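Long-range contacts in CELL WALL surface anchor family protein (PDB 2Y1V), which probably forms the backbone of the pneumococcal pilus as its major pilin, a multidomain subunit that polymerises into fibres on the cell wall surface: residues D291-Y296 with P408-E413; S212-E217 with T305-K310. All coordinates share one frame; numbering follows the deposited sequence.

Contact 1 of 2, residues D291-Y296 with P408-E413; sequences DVTFNY and PLDPTE. With NI (nickel (II) ion), chain D.
Asp291 meets Asp410, Pro411 and Glu413 around a nickel ion, where a strand of the Cna-B-like pilin fold runs antiparallel to an extended loop. The CG of Asp291 stands anti to the backbone N (chi1 -178°), which carries OD1 to 2.2 Å from the nickel; OD2 forms a salt bridge with Lys374, and a water also bridges it to Asp410 OD2. Asp410 OD1, Pro411 O and both oxygens of Glu413 join this grip, so carboxylates that might otherwise repel share one cation. At Val292 the backbone N donates to Glu413 OE2 over 2.6 Å, arriving 56° out of the carboxylate plane, while Val292 O lies 2.7 Å from the nickel. Thr293 sets CG2 beside Pro408 CB and turns OG1 to Thr305. Phe294 makes the single beta bridge, a hydrogen-bonded pair with Leu409: Phe294 N to Leu409 O and Leu409 N to Phe294 O are each 2.8 Å. Asn295 brings OD1 alongside Pro408 CB at 3.4 Å. Tyr296, its hydroxyl bound to Gly127 O, and Phe294 both lean on Leu409: Phe294 CD2 lies 3.7 Å from CD1 of that leucine.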
ATOM      1  N   ASP A 291       1.722  -1.892   0.964  1.00 39.54           N
ATOM      2  CA  ASP A 291       0.299  -1.755   0.660  1.00 38.02           C
ATOM      3  C   ASP A 291       0.101  -0.849  -0.526  1.00 35.85           C
ATOM      4  O   ASP A 291       0.228   0.371  -0.416  1.00 37.64           O
ATOM      5  CB  ASP A 291      -0.495  -1.187   1.850  1.00 39.70           C
ATOM      6  CG  ASP A 291      -2.018  -1.083   1.561  1.00 42.06           C
ATOM      7  OD1 ASP A 291      -2.483  -1.629   0.530  1.00 37.01           O
ATOM      8  OD2 ASP A 291      -2.758  -0.452   2.364  1.00 44.47           O
ATOM      9  N   VAL A 292      -0.267  -1.440  -1.644  1.00 32.68           N
ATOM     10  CA  VAL A 292      -0.406  -0.689  -2.875  1.00 32.23           C
ATOM     11  C   VAL A 292      -1.850  -0.389  -3.221  1.00 30.24           C
ATOM     12  O   VAL A 292      -2.726  -1.167  -2.896  1.00 30.44           O
ATOM     13  CB  VAL A 292       0.205  -1.477  -4.040  1.00 30.50           C
ATOM     14  CG1 VAL A 292      -0.078  -0.790  -5.370  1.00 26.91           C
ATOM     15  CG2 VAL A 292       1.685  -1.641  -3.810  1.00 33.62           C
ATOM     16  N   THR A 293      -2.077   0.741  -3.890  1.00 29.57           N
ATOM     17  CA  THR A 293      -3.372   1.032  -4.489  1.00 31.51           C
ATOM     18  C   THR A 293      -3.181   1.528  -5.900  1.00 32.58           C
ATOM     19  O   THR A 293      -2.196   2.197  -6.206  1.00 33.62           O
ATOM     20  CB  THR A 293      -4.184   2.065  -3.673  1.00 31.90           C
ATOM     21  OG1 THR A 293      -4.083   1.740  -2.286  1.00 27.08           O
ATOM     22  CG2 THR A 293      -5.663   2.027  -4.073  1.00 35.22           C
ATOM     23  N   PHE A 294      -4.115   1.190  -6.774  1.00 35.30           N
ATOM     24  CA  PHE A 294      -4.044   1.665  -8.154  1.00 35.41           C
ATOM     25  C   PHE A 294      -5.261   2.516  -8.385  1.00 33.99           C
ATOM     26  O   PHE A 294      -6.390   2.050  -8.259  1.00 35.64           O
ATOM     27  CB  PHE A 294      -4.025   0.504  -9.155  1.00 34.33           C
ATOM     28  CG  PHE A 294      -4.083   0.943 -10.598  1.00 33.18           C
ATOM     29  CD1 PHE A 294      -2.980   1.527 -11.203  1.00 27.11           C
ATOM     30  CD2 PHE A 294      -5.234   0.753 -11.353  1.00 32.51           C
ATOM     31  CE1 PHE A 294      -3.020   1.927 -12.539  1.00 35.57           C
ATOM     32  CE2 PHE A 294      -5.285   1.150 -12.698  1.00 37.55           C
ATOM     33  CZ  PHE A 294      -4.173   1.736 -13.295  1.00 30.43           C
ATOM     34  N   ASN A 295      -5.013   3.766  -8.732  1.00 33.87           N
ATOM     35  CA  ASN A 295      -6.047   4.769  -8.824  1.00 34.62           C
ATOM     36  C   ASN A 295      -6.107   5.279 -10.244  1.00 36.56           C
ATOM     37  O   ASN A 295      -5.151   5.889 -10.728  1.00 36.77           O
ATOM     38  CB  ASN A 295      -5.734   5.905  -7.861  1.00 34.23           C
ATOM     39  CG  ASN A 295      -5.815   5.477  -6.421  1.00 32.94           C
ATOM     40  OD1 ASN A 295      -6.903   5.414  -5.848  1.00 38.51           O
ATOM     41  ND2 ASN A 295      -4.658   5.197  -5.811  1.00 29.82           N
ATOM     42  N   TYR A 296      -7.232   5.020 -10.907  1.00 36.95           N
ATOM     43  CA  TYR A 296      -7.350   5.225 -12.348  1.00 38.61           C
ATOM     44  C   TYR A 296      -8.742   5.749 -12.702  1.00 38.95           C
ATOM     45  O   TYR A 296      -9.639   5.784 -11.865  1.00 41.71           O
ATOM     46  CB  TYR A 296      -7.100   3.904 -13.084  1.00 36.91           C
ATOM     47  CG  TYR A 296      -8.236   2.905 -12.935  1.00 33.63           C
ATOM     48  CD1 TYR A 296      -8.431   2.202 -11.747  1.00 34.51           C
ATOM     49  CD2 TYR A 296      -9.121   2.663 -13.985  1.00 33.85           C
ATOM     50  CE1 TYR A 296      -9.491   1.265 -11.602  1.00 23.84           C
ATOM     51  CE2 TYR A 296     -10.166   1.746 -13.854  1.00 27.37           C
ATOM     52  CZ  TYR A 296     -10.344   1.059 -12.658  1.00 28.24           C
ATOM     53  OH  TYR A 296     -11.393   0.174 -12.535  1.00 38.82           O
ATOM     54  N   PRO A 408     -11.007   2.246  -6.775  1.00 36.24           N
ATOM     55  CA  PRO A 408      -9.605   1.926  -7.085  1.00 34.76           C
ATOM     56  C   PRO A 408      -9.311   0.412  -7.041  1.00 36.08           C
ATOM     57  O   PRO A 408     -10.064  -0.339  -6.421  1.00 37.36           O
ATOM     58  CB  PRO A 408      -8.842   2.650  -5.975  1.00 32.41           C
ATOM     59  CG  PRO A 408      -9.808   2.665  -4.827  1.00 32.36           C
ATOM     60  CD  PRO A 408     -11.145   2.913  -5.468  1.00 34.96           C
ATOM     61  N   LEU A 409      -8.243  -0.037  -7.698  1.00 35.47           N
ATOM     62  CA  LEU A 409      -7.819  -1.414  -7.527  1.00 36.80           C
ATOM     63  C   LEU A 409      -6.974  -1.512  -6.266  1.00 37.58           C
ATOM     64  O   LEU A 409      -6.098  -0.681  -6.026  1.00 37.65           O
ATOM     65  CB  LEU A 409      -7.047  -1.930  -8.736  1.00 35.90           C
ATOM     66  CG  LEU A 409      -7.836  -2.012 -10.038  1.00 35.74           C
ATOM     67  CD1 LEU A 409      -6.936  -2.525 -11.128  1.00 37.14           C
ATOM     68  CD2 LEU A 409      -9.064  -2.910  -9.901  1.00 37.48           C
ATOM     69  N   ASP A 410      -7.239  -2.523  -5.450  1.00 38.14           N
ATOM     70  CA  ASP A 410      -6.533  -2.640  -4.192  1.00 39.97           C
ATOM     71  C   ASP A 410      -6.147  -4.083  -3.985  1.00 41.68           C
ATOM     72  O   ASP A 410      -6.931  -4.863  -3.444  1.00 42.36           O
ATOM     73  CB  ASP A 410      -7.393  -2.134  -3.031  1.00 40.14           C
ATOM     74  CG  ASP A 410      -6.577  -1.825  -1.778  1.00 45.90           C
ATOM     75  OD1 ASP A 410      -5.331  -1.864  -1.833  1.00 40.66           O
ATOM     76  OD2 ASP A 410      -7.194  -1.528  -0.716  1.00 57.38           O
ATOM     77  N   PRO A 411      -4.937  -4.446  -4.431  1.00 40.60           N
ATOM     78  CA  PRO A 411      -4.450  -5.797  -4.235  1.00 42.75           C
ATOM     79  C   PRO A 411      -4.096  -6.081  -2.772  1.00 44.14           C
ATOM     80  O   PRO A 411      -3.739  -5.172  -2.018  1.00 44.08           O
ATOM     81  CB  PRO A 411      -3.175  -5.847  -5.091  1.00 40.21           C
ATOM     82  CG  PRO A 411      -2.697  -4.464  -5.158  1.00 37.86           C
ATOM     83  CD  PRO A 411      -3.936  -3.579  -5.081  1.00 41.12           C
ATOM     84  N   THR A 412      -4.225  -7.346  -2.388  1.00 44.47           N
ATOM     85  CA  THR A 412      -3.713  -7.817  -1.128  1.00 43.38           C
ATOM     86  C   THR A 412      -2.181  -7.842  -1.223  1.00 43.38           C
ATOM     87  O   THR A 412      -1.609  -7.924  -2.322  1.00 42.84           O
ATOM     88  CB  THR A 412      -4.265  -9.217  -0.829  1.00 45.10           C
ATOM     89  OG1 THR A 412      -3.986 -10.077  -1.940  1.00 41.29           O
ATOM     90  CG2 THR A 412      -5.790  -9.152  -0.623  1.00 44.69           C
ATOM     91  N   GLU A 413      -1.522  -7.753  -0.075  1.00 41.39           N
ATOM     92  CA  GLU A 413      -0.064  -7.762  -0.014  1.00 41.55           C
ATOM     93  C   GLU A 413       0.452  -8.961   0.786  1.00 41.37           C
ATOM     94  O   GLU A 413      -0.250  -9.491   1.639  1.00 44.06           O
ATOM     95  CB  GLU A 413       0.448  -6.468   0.638  1.00 41.23           C
ATOM     96  CG  GLU A 413       0.477  -5.254  -0.277  1.00 35.92           C
ATOM     97  CD  GLU A 413      -0.879  -4.604  -0.480  1.00 35.46           C
ATOM     98  OE1 GLU A 413      -1.784  -4.768   0.377  1.00 35.59           O
ATOM     99  OE2 GLU A 413      -1.031  -3.900  -1.498  1.00 35.72           O
TER
HETATM  100 NI    NI D 800      -3.344  -2.899  -0.985  1.00 62.45          NI
HETATM  101  O   HOH W   1      -5.364  -0.967   1.375  1.00 42.68           O

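Contact 2 of 2, residues S212-E217 with T305-K310; sequences SDRMTE and TPKPNK. With NI (nickel (II) ion), chain F.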
ATOM      1  N   SER A 212       0.527   3.732  -5.994  1.00 37.33           N
ATOM      2  CA  SER A 212       0.935   4.330  -4.740  1.00 38.59           C
ATOM      3  C   SER A 212       1.196   3.199  -3.751  1.00 37.31           C
ATOM      4  O   SER A 212       0.345   2.311  -3.594  1.00 38.01           O
ATOM      5  CB  SER A 212      -0.227   5.193  -4.242  1.00 38.47           C
ATOM      6  OG  SER A 212       0.215   6.204  -3.382  1.00 43.64           O
ATOM      7  N   ASP A 213       2.366   3.211  -3.110  1.00 36.14           N
ATOM      8  CA  ASP A 213       2.715   2.197  -2.098  1.00 36.21           C
ATOM      9  C   ASP A 213       3.184   2.805  -0.777  1.00 34.94           C
ATOM     10  O   ASP A 213       3.941   3.784  -0.763  1.00 34.14           O
ATOM     11  CB  ASP A 213       3.773   1.206  -2.603  1.00 36.13           C
ATOM     12  CG  ASP A 213       3.882  -0.050  -1.702  1.00 44.87           C
ATOM     13  OD1 ASP A 213       3.256  -0.070  -0.612  1.00 49.54           O
ATOM     14  OD2 ASP A 213       4.576  -1.022  -2.078  1.00 46.13           O
ATOM     15  N   ARG A 214       2.726   2.235   0.333  1.00 32.67           N
ATOM     16  CA  ARG A 214       3.149   2.708   1.646  1.00 33.42           C
ATOM     17  C   ARG A 214       3.414   1.540   2.563  1.00 35.92           C
ATOM     18  O   ARG A 214       2.629   0.585   2.624  1.00 38.31           O
ATOM     19  CB  ARG A 214       2.147   3.667   2.302  1.00 32.25           C
ATOM     20  CG  ARG A 214       2.066   5.091   1.716  1.00 30.96           C
ATOM     21  CD  ARG A 214       3.397   5.864   1.837  1.00 32.51           C
ATOM     22  NE  ARG A 214       3.267   7.255   1.392  1.00 26.36           N
ATOM     23  CZ  ARG A 214       3.223   7.632   0.115  1.00 31.66           C
ATOM     24  NH1 ARG A 214       3.317   6.719  -0.855  1.00 28.26           N
ATOM     25  NH2 ARG A 214       3.079   8.920  -0.198  1.00 30.57           N
HETATM   26  N   MSE A 215       4.496   1.653   3.321  1.00 35.03           N
HETATM   27  CA  MSE A 215       5.044   0.531   4.019  1.00 38.37           C
HETATM   28  C   MSE A 215       5.048   0.788   5.512  1.00 39.32           C
HETATM   29  O   MSE A 215       5.227   1.936   5.949  1.00 37.77           O
HETATM   30  CB  MSE A 215       6.473   0.370   3.549  1.00 38.28           C
HETATM   31  CG  MSE A 215       6.760  -0.922   2.884  1.00 50.39           C
HETATM   32 SE   MSE A 215       8.367  -0.643   1.840  1.00 75.56          SE
HETATM   33  CE  MSE A 215       7.596  -0.493   0.043  1.00 68.45           C
ATOM     34  N   THR A 216       4.832  -0.280   6.286  1.00 39.09           N
ATOM     35  CA  THR A 216       4.985  -0.224   7.728  1.00 38.81           C
ATOM     36  C   THR A 216       6.478   0.011   8.029  1.00 40.81           C
ATOM     37  O   THR A 216       7.353  -0.321   7.204  1.00 38.82           O
ATOM     38  CB  THR A 216       4.435  -1.501   8.444  1.00 38.34           C
ATOM     39  OG1 THR A 216       5.208  -2.642   8.071  1.00 38.71           O
ATOM     40  CG2 THR A 216       2.967  -1.759   8.093  1.00 37.18           C
ATOM     41  N   GLU A 217       6.742   0.581   9.210  1.00 41.55           N
ATOM     42  CA  GLU A 217       8.047   1.135   9.618  1.00 41.62           C
ATOM     43  C   GLU A 217       9.230   0.182   9.491  1.00 41.84           C
ATOM     44  O   GLU A 217      10.335   0.609   9.168  1.00 41.16           O
ATOM     45  CB  GLU A 217       7.972   1.644  11.073  1.00 43.29           C
ATOM     46  CG  GLU A 217       8.073   0.520  12.128  1.00 45.47           C
ATOM     47  CD  GLU A 217       7.532   0.891  13.518  1.00 48.82           C
ATOM     48  OE1 GLU A 217       7.517   2.092  13.867  1.00 48.74           O
ATOM     49  OE2 GLU A 217       7.137  -0.037  14.270  1.00 45.54           O
ATOM     50  N   THR A 305      -3.062   5.771  -1.729  1.00 37.36           N
ATOM     51  CA  THR A 305      -3.138   4.612  -0.850  1.00 37.37           C
ATOM     52  C   THR A 305      -3.070   5.042   0.600  1.00 38.40           C
ATOM     53  O   THR A 305      -2.533   6.096   0.896  1.00 40.14           O
ATOM     54  CB  THR A 305      -1.983   3.641  -1.153  1.00 37.38           C
ATOM     55  OG1 THR A 305      -2.326   2.317  -0.718  1.00 36.23           O
ATOM     56  CG2 THR A 305      -0.697   4.113  -0.493  1.00 36.10           C
ATOM     57  N   PRO A 306      -3.634   4.237   1.513  1.00 39.56           N
ATOM     58  CA  PRO A 306      -3.612   4.647   2.913  1.00 39.82           C
ATOM     59  C   PRO A 306      -2.211   4.755   3.501  1.00 41.06           C
ATOM     60  O   PRO A 306      -1.281   4.085   3.040  1.00 42.25           O
ATOM     61  CB  PRO A 306      -4.389   3.548   3.635  1.00 40.19           C
ATOM     62  CG  PRO A 306      -4.883   2.601   2.597  1.00 40.91           C
ATOM     63  CD  PRO A 306      -4.585   3.140   1.249  1.00 39.74           C
ATOM     64  N   LYS A 307      -2.073   5.603   4.518  1.00 40.19           N
ATOM     65  CA  LYS A 307      -0.831   5.729   5.256  1.00 40.09           C
ATOM     66  C   LYS A 307      -1.017   5.133   6.654  1.00 40.61           C
ATOM     67  O   LYS A 307      -1.747   5.684   7.477  1.00 40.22           O
ATOM     68  CB  LYS A 307      -0.426   7.203   5.388  1.00 39.76           C
ATOM     69  CG  LYS A 307       0.141   7.855   4.131  1.00 39.86           C
ATOM     70  CD  LYS A 307      -0.915   8.163   3.086  1.00 42.64           C
ATOM     71  CE  LYS A 307      -0.297   8.177   1.683  1.00 36.86           C
ATOM     72  NZ  LYS A 307      -1.216   8.693   0.630  1.00 33.80           N
ATOM     73  N   PRO A 308      -0.321   4.034   6.943  1.00 40.17           N
ATOM     74  CA  PRO A 308      -0.396   3.469   8.276  1.00 40.63           C
ATOM     75  C   PRO A 308       0.020   4.481   9.326  1.00 39.87           C
ATOM     76  O   PRO A 308       0.817   5.369   9.057  1.00 41.47           O
ATOM     77  CB  PRO A 308       0.633   2.336   8.245  1.00 40.31           C
ATOM     78  CG  PRO A 308       0.896   2.079   6.806  1.00 43.44           C
ATOM     79  CD  PRO A 308       0.711   3.388   6.121  1.00 41.96           C
ATOM     80  N   ASN A 309      -0.510   4.330  10.523  1.00 39.18           N
ATOM     81  CA  ASN A 309      -0.104   5.163  11.630  1.00 40.08           C
ATOM     82  C   ASN A 309      -0.312   4.437  12.951  1.00 40.67           C
ATOM     83  O   ASN A 309      -0.998   3.426  13.004  1.00 41.07           O
ATOM     84  CB  ASN A 309      -0.858   6.494  11.624  1.00 38.57           C
ATOM     85  CG  ASN A 309      -0.243   7.489  12.559  1.00 39.63           C
ATOM     86  OD1 ASN A 309       0.798   7.207  13.136  1.00 40.34           O
ATOM     87  ND2 ASN A 309      -0.875   8.655  12.730  1.00 37.51           N
ATOM     88  N   LYS A 310       0.294   4.958  14.010  1.00 42.16           N
ATOM     89  CA  LYS A 310       0.154   4.375  15.342  1.00 43.24           C
ATOM     90  C   LYS A 310      -0.865   5.161  16.158  1.00 42.89           C
ATOM     91  O   LYS A 310      -1.182   6.301  15.821  1.00 42.93           O
ATOM     92  CB  LYS A 310       1.513   4.348  16.045  1.00 42.41           C
ATOM     93  CG  LYS A 310       2.573   3.546  15.282  1.00 43.94           C
ATOM     94  CD  LYS A 310       3.928   3.533  15.999  1.00 43.64           C
ATOM     95  CE  LYS A 310       4.788   2.437  15.426  1.00 37.77           C
ATOM     96  NZ  LYS A 310       6.190   2.388  15.925  1.00 39.17           N
TER
HETATM   97 NI    NI F 802       6.687  -1.826  14.565  1.00 77.78          NI
HETATM   98  O   HOH W   2       5.671  -1.777  12.209  1.00 49.23           O
HETATM   99  O   HOH W   3       8.389  -2.357  12.840  1.00 28.94           O
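The end of a Cna-B-like strand, 208-214, and the residues after it run beside what is probably an interdomain connection, the extended loop 305-310 that leads from strand 288-297 towards strand 317-325. The two segments run nearly the same way, 18° apart, and pack mainly through side chains. Ser212 and Thr305 face each other at the start, with Ser212 OG 3.7 Å from Thr305 CG2. The same methyl reaches the aliphatic part of Arg214, whose CB also sits 3.5 Å from Pro306 O and packs against the CD of Pro308. A bend at chi2 (-62°) folds the arginine back, so that NH1 donates to Asp213 O from above the carbonyl plane, with the acceptor close to the guanidinium plane; Asp250 pairs with NH1 as a salt bridge. Over one face of this guanidinium passes Lys307, its CE 3.7 Å from Arg214 NE. Two cations so close would tend to repel, but the lysine ammonium is occupied, NZ donating to Thr305 O at 2.9 Å and to Tyr387 O, and the touch itself is made by methylene carbon. Further along, Glu217 and Lys310 cross at about a right angle in a salt bridge, OE1 of the glutamate to NZ of the lysine at 2.5 Å, a length probably shortened by coordinate error. The other oxygen, Glu217 OE2, binds a second nickel at 1.9 Å, together with two waters. One carboxylate thus serves both an ammonium, nearer OE1, and a metal, on OE2. Proline-rich and extended, 305-310 is consistent with a linker between consecutive Cna-B-like, immunoglobulin-type domains.

In the fold
Contacts 1 and 2 are neighbours, their centres about 12 Å apart, because strands 288-297 and 208-214 lie side by side in one sheet. Segment 408-413 pairs with strand 288-297, while 305-310 lies over 208-214 and also reaches Asp291 and Thr293. Two probable hydrogen bonds join them: Thr293 OG1 with Thr305 OG1, modelled at a doubtfully short 2.4 Å, and Asp291 N with Asp213 OD1 at 2.9 Å. The first pair ties segment 305-310 to the strand that carries the nickel ligand Asp291, and the side chain of Thr305 lies about 5 Å from that ion (nearest atoms). The nickel on Glu217 is a separate site, 18.5 Å from the nickel on Asp291.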